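PDB 3CEX: DinB-like domain-containing protein from Enterococcus faecalis, which is of unknown function but belongs to the DinB superfamily of helical-bundle proteins. Local coordinates for residues D56-A61 with Q145-S150; D132-D135 with P141-R144. All coordinates share one frame; numbering follows the deposited sequence.

The hairpin of interaction 2 falls, along the chain, between the two helical segments of interaction 1, and the centres of the two contacts lie about 11 Å apart, on the same side of the chain's centre. Interaction 1 joins helices 44-62 and 144-170; interaction 2 builds the two-stranded hairpin whose second strand, 142-143, runs straight into helix 144-170. Arg147 connects the two: its NH2 lies 3.6 Å from Val142 CG1 and its NH1 3.7 Å from Ile134 CD1, so the guanidinium packs against the hairpin while its CD meets Gln58. Leu62, at the end of helix 44-62, touches Arg147 and Leu148 from interaction 1 and Ile134 and Arg144 from interaction 2.

Interaction 1 (D56-A61 with Q145-S150)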
loop_
_atom_site.group_PDB
_atom_site.type_symbol
_atom_site.label_atom_id
_atom_site.label_comp_id
_atom_site.label_asym_id
_atom_site.label_seq_id
_atom_site.Cartn_x
_atom_site.Cartn_y
_atom_site.Cartn_z
ATOM N N ASP A 56 11.653 10.029 -5.608
ATOM C CA ASP A 56 12.657 10.939 -6.133
ATOM C C ASP A 56 13.287 10.395 -7.438
ATOM O O ASP A 56 13.123 10.977 -8.510
ATOM C CB ASP A 56 13.737 11.172 -5.048
ATOM C CG ASP A 56 14.776 12.218 -5.435
ATOM O OD1 ASP A 56 14.555 13.004 -6.388
ATOM O OD2 ASP A 56 15.818 12.270 -4.730
ATOM N N LEU A 57 13.976 9.270 -7.347
ATOM C CA LEU A 57 14.654 8.702 -8.525
ATOM C C LEU A 57 13.727 8.446 -9.719
ATOM O O LEU A 57 14.066 8.759 -10.856
ATOM C CB LEU A 57 15.371 7.407 -8.164
ATOM C CG LEU A 57 16.687 7.600 -7.407
ATOM C CD1 LEU A 57 17.248 6.219 -7.051
ATOM C CD2 LEU A 57 17.689 8.422 -8.204
ATOM N N GLN A 58 12.563 7.873 -9.472
ATOM C CA GLN A 58 11.685 7.525 -10.594
ATOM C C GLN A 58 11.039 8.737 -11.262
ATOM O O GLN A 58 10.956 8.796 -12.501
ATOM C CB GLN A 58 10.587 6.572 -10.161
ATOM C CG GLN A 58 11.075 5.190 -9.708
ATOM C CD GLN A 58 11.657 4.329 -10.803
ATOM O OE1 GLN A 58 11.956 4.786 -11.921
ATOM N NE2 GLN A 58 11.856 3.064 -10.474
ATOM N N ILE A 59 10.550 9.669 -10.444
ATOM C CA ILE A 59 9.931 10.875 -10.960
ATOM C C ILE A 59 10.990 11.758 -11.572
ATOM O O ILE A 59 10.754 12.340 -12.612
ATOM C CB ILE A 59 9.137 11.685 -9.878
ATOM C CG1 ILE A 59 7.958 10.877 -9.347
ATOM C CG2 ILE A 59 8.662 13.040 -10.466
ATOM C CD1 ILE A 59 6.843 10.664 -10.348
ATOM N N SER A 60 12.166 11.844 -10.967
ATOM C CA SER A 60 13.232 12.676 -11.563
ATOM C C SER A 60 13.677 12.123 -12.926
ATOM O O SER A 60 13.931 12.896 -13.834
ATOM C CB SER A 60 14.423 12.831 -10.619
ATOM O OG SER A 60 14.034 13.569 -9.472
ATOM N N ALA A 61 13.755 10.799 -13.054
ATOM C CA ALA A 61 14.032 10.126 -14.335
ATOM C C ALA A 61 12.949 10.383 -15.417
ATOM O O ALA A 61 13.276 10.662 -16.554
ATOM C CB ALA A 61 14.233 8.620 -14.112
ATOM N N GLN A 145 2.659 5.401 -17.601
ATOM C CA GLN A 145 1.552 5.058 -16.739
ATOM C C GLN A 145 1.914 3.930 -15.788
ATOM O O GLN A 145 1.662 4.032 -14.584
ATOM C CB GLN A 145 0.358 4.651 -17.593
ATOM C CG GLN A 145 -0.866 4.311 -16.778
ATOM C CD GLN A 145 -2.129 4.423 -17.601
ATOM O OE1 GLN A 145 -2.310 5.411 -18.318
ATOM N NE2 GLN A 145 -3.020 3.432 -17.486
ATOM N N VAL A 146 2.549 2.887 -16.330
ATOM C CA VAL A 146 2.989 1.730 -15.542
ATOM C C VAL A 146 3.983 2.171 -14.456
ATOM O O VAL A 146 3.900 1.765 -13.292
ATOM C CB VAL A 146 3.569 0.635 -16.473
ATOM C CG1 VAL A 146 4.363 -0.405 -15.684
ATOM C CG2 VAL A 146 2.429 -0.056 -17.253
ATOM N N ARG A 147 4.883 3.082 -14.817
ATOM C CA ARG A 147 5.907 3.531 -13.891
ATOM C C ARG A 147 5.286 4.361 -12.762
ATOM O O ARG A 147 5.660 4.196 -11.597
ATOM C CB ARG A 147 6.946 4.299 -14.678
ATOM C CG ARG A 147 8.006 4.970 -13.945
ATOM C CD ARG A 147 8.977 4.014 -13.286
ATOM N NE ARG A 147 9.276 2.757 -13.975
ATOM C CZ ARG A 147 10.300 2.537 -14.798
ATOM N NH1 ARG A 147 11.122 3.500 -15.162
ATOM N NH2 ARG A 147 10.485 1.325 -15.285
ATOM N N LEU A 148 4.341 5.231 -13.109
ATOM C CA LEU A 148 3.593 6.014 -12.135
ATOM C C LEU A 148 2.783 5.154 -11.171
ATOM O O LEU A 148 2.761 5.431 -9.989
ATOM C CB LEU A 148 2.660 7.012 -12.834
ATOM C CG LEU A 148 3.392 8.181 -13.537
ATOM C CD1 LEU A 148 2.449 9.044 -14.397
ATOM C CD2 LEU A 148 4.151 9.039 -12.487
ATOM N N VAL A 149 2.101 4.142 -11.677
ATOM C CA VAL A 149 1.345 3.227 -10.824
ATOM C C VAL A 149 2.287 2.443 -9.877
ATOM O O VAL A 149 1.978 2.227 -8.685
ATOM C CB VAL A 149 0.486 2.270 -11.666
ATOM C CG1 VAL A 149 -0.102 1.154 -10.793
ATOM C CG2 VAL A 149 -0.627 3.003 -12.393
ATOM N N SER A 150 3.435 2.013 -10.416
ATOM C CA SER A 150 4.442 1.327 -9.640
ATOM C C SER A 150 4.951 2.207 -8.515
ATOM O O SER A 150 5.141 1.723 -7.382
ATOM C CB SER A 150 5.637 0.890 -10.515
ATOM O OG SER A 150 5.232 -0.159 -11.358
HETATM O O HOH W 1 11.027 6.474 -13.785
#
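Two helices of the DinB-type bundle, 44-62 and 144-170, meet here through Gln58 against Arg147 and Ile59 against Leu148. The Gln58 chain runs across that of Arg147, with Gln58 OE1 3.4 Å from Arg147 CD. With CG of Arg147 anti to the backbone N (chi1 174°) and the chain bent at the next two torsions, the aliphatic CD is presented to the amide while the guanidinium turns past it. Amide and guanidinium planes lie 42° apart, and Gln58 NE2 lies loosely above one face of the guanidinium. A water bridges the two helices: it donates to Gln58 OE1 and to the Gln58 backbone O, both at 2.7 Å, and accepts a longer bond from Arg147 NH1 at 3.3 Å, in the guanidinium plane. Gln58 NE2 also makes a weak hydrogen bond to Glu54, one turn earlier on the same helix.

On the buried side of this helix-helix contact within the bundle, Ile59 CD1 meets Leu148 CD2 at 3.8 Å, again with the side chains nearly perpendicular. Helix 104-124 adds Thr118 and Tyr121 against Ile59. On helix 144-170, Gln145 NE2 and Ser150 OG are hydrogen-bonded to Glu12 and Arg16 of the second subunit.

Interaction 2 (D132-D135 with P141-R144); sequences DVID and PVTR
Asp132-Asp135 and Pro141-Arg144 pair as an antiparallel beta hairpin with a classic bulge, leading into helix 144-170. Among the backbone bonds, Val142 O takes two donors, Ile134 N at 2.7 Å and Asp135 N at 3.1 Å, because both residues of the bulge face Val142. Val142 N returns a bond to Asp135 O, completing the hydrogen-bonded pair, and Arg144 N donates to Asp132 O at 2.9 Å. Val133 and Thr143 form the non-hydrogen-bonded pair, their side chains diverging. At the helix start Thr143 is the N-cap, its OG1 accepting from Val146 N.

Apolar contacts flank the ladder. Val133 CG1 meets Pro141 CB at 3.7 Å. A chi1 of 62° turns Ile134 CG1 toward Val142, 3.9 Å from Val142 CG1, and helix 44-62 adds Leu62 against Ile134.

The charged contact is a salt bridge between Asp132 and Arg144, whose side chains run alongside each other. Arg144 NH2 donates to Asp132 OD2 at 3.2 Å, using the anti lone pair of OD2, which lies 21° out of the guanidinium plane; carboxylate and guanidinium planes stand 82° apart. Tyr121 OH and Gln129 O bind Arg144 NH1 and NE, so all three guanidinium nitrogens have partners and its rotation is probably fixed. The Ile134 CG2 methyl lies 4.1 Å above one face of the Arg144 guanidinium plane, displaced toward the rim.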
loop_
_atom_site.group_PDB
_atom_site.type_symbol
_atom_site.label_atom_id
_atom_site.label_comp_id
_atom_site.label_asym_id
_atom_site.label_seq_id
_atom_site.Cartn_x
_atom_site.Cartn_y
_atom_site.Cartn_z
ATOM N N ASP A 132 3.049 6.878 -23.386
ATOM C CA ASP A 132 4.419 6.865 -23.912
ATOM C C ASP A 132 5.221 5.662 -23.400
ATOM O O ASP A 132 5.278 5.448 -22.206
ATOM C CB ASP A 132 5.156 8.117 -23.454
ATOM C CG ASP A 132 4.686 9.385 -24.167
ATOM O OD1 ASP A 132 3.953 9.280 -25.189
ATOM O OD2 ASP A 132 5.093 10.488 -23.716
ATOM N N VAL A 133 5.886 4.937 -24.298
ATOM C CA VAL A 133 6.816 3.874 -23.904
ATOM C C VAL A 133 8.144 4.462 -23.392
ATOM O O VAL A 133 8.859 5.164 -24.109
ATOM C CB VAL A 133 7.038 2.854 -25.074
ATOM C CG1 VAL A 133 8.157 1.848 -24.761
ATOM C CG2 VAL A 133 5.740 2.124 -25.376
ATOM N N ILE A 134 8.476 4.164 -22.146
ATOM C CA ILE A 134 9.716 4.644 -21.541
ATOM C C ILE A 134 10.804 3.566 -21.476
ATOM O O ILE A 134 11.994 3.899 -21.389
ATOM C CB ILE A 134 9.510 5.309 -20.138
ATOM C CG1 ILE A 134 8.937 4.348 -19.116
ATOM C CG2 ILE A 134 8.596 6.564 -20.222
ATOM C CD1 ILE A 134 8.951 4.908 -17.745
ATOM N N ASP A 135 10.412 2.287 -21.542
ATOM C CA ASP A 135 11.388 1.190 -21.656
ATOM C C ASP A 135 10.840 0.078 -22.521
ATOM O O ASP A 135 9.992 -0.677 -22.084
ATOM C CB ASP A 135 11.782 0.625 -20.278
ATOM C CG ASP A 135 13.014 -0.304 -20.351
ATOM O OD1 ASP A 135 13.352 -0.823 -21.443
ATOM O OD2 ASP A 135 13.646 -0.519 -19.299
ATOM N N PRO A 141 6.042 -3.512 -23.072
ATOM C CA PRO A 141 6.854 -2.340 -22.755
ATOM C C PRO A 141 6.364 -1.592 -21.515
ATOM O O PRO A 141 5.170 -1.627 -21.165
ATOM C CB PRO A 141 6.694 -1.460 -23.988
ATOM C CG PRO A 141 6.361 -2.391 -25.084
ATOM C CD PRO A 141 5.561 -3.490 -24.475
ATOM N N VAL A 142 7.298 -0.938 -20.838
ATOM C CA VAL A 142 6.944 -0.089 -19.732
ATOM C C VAL A 142 6.600 1.301 -20.273
ATOM O O VAL A 142 7.401 1.916 -20.984
ATOM C CB VAL A 142 8.107 0.023 -18.747
ATOM C CG1 VAL A 142 7.736 0.949 -17.589
ATOM C CG2 VAL A 142 8.532 -1.375 -18.271
ATOM N N THR A 143 5.421 1.780 -19.908
ATOM C CA THR A 143 4.947 3.097 -20.263
ATOM C C THR A 143 5.041 4.017 -19.069
ATOM O O THR A 143 5.264 3.574 -17.941
ATOM C CB THR A 143 3.466 3.023 -20.632
ATOM O OG1 THR A 143 2.722 2.509 -19.501
ATOM C CG2 THR A 143 3.240 2.131 -21.876
ATOM N N ARG A 144 4.827 5.307 -19.308
ATOM C CA ARG A 144 4.827 6.286 -18.237
ATOM C C ARG A 144 3.818 5.866 -17.145
ATOM O O ARG A 144 4.094 5.965 -15.948
ATOM C CB ARG A 144 4.475 7.649 -18.803
ATOM C CG ARG A 144 4.798 8.829 -17.941
ATOM C CD ARG A 144 4.625 10.120 -18.744
ATOM N NE ARG A 144 5.367 10.092 -20.000
ATOM C CZ ARG A 144 6.646 10.412 -20.134
ATOM N NH1 ARG A 144 7.370 10.820 -19.106
ATOM N NH2 ARG A 144 7.206 10.339 -21.314
#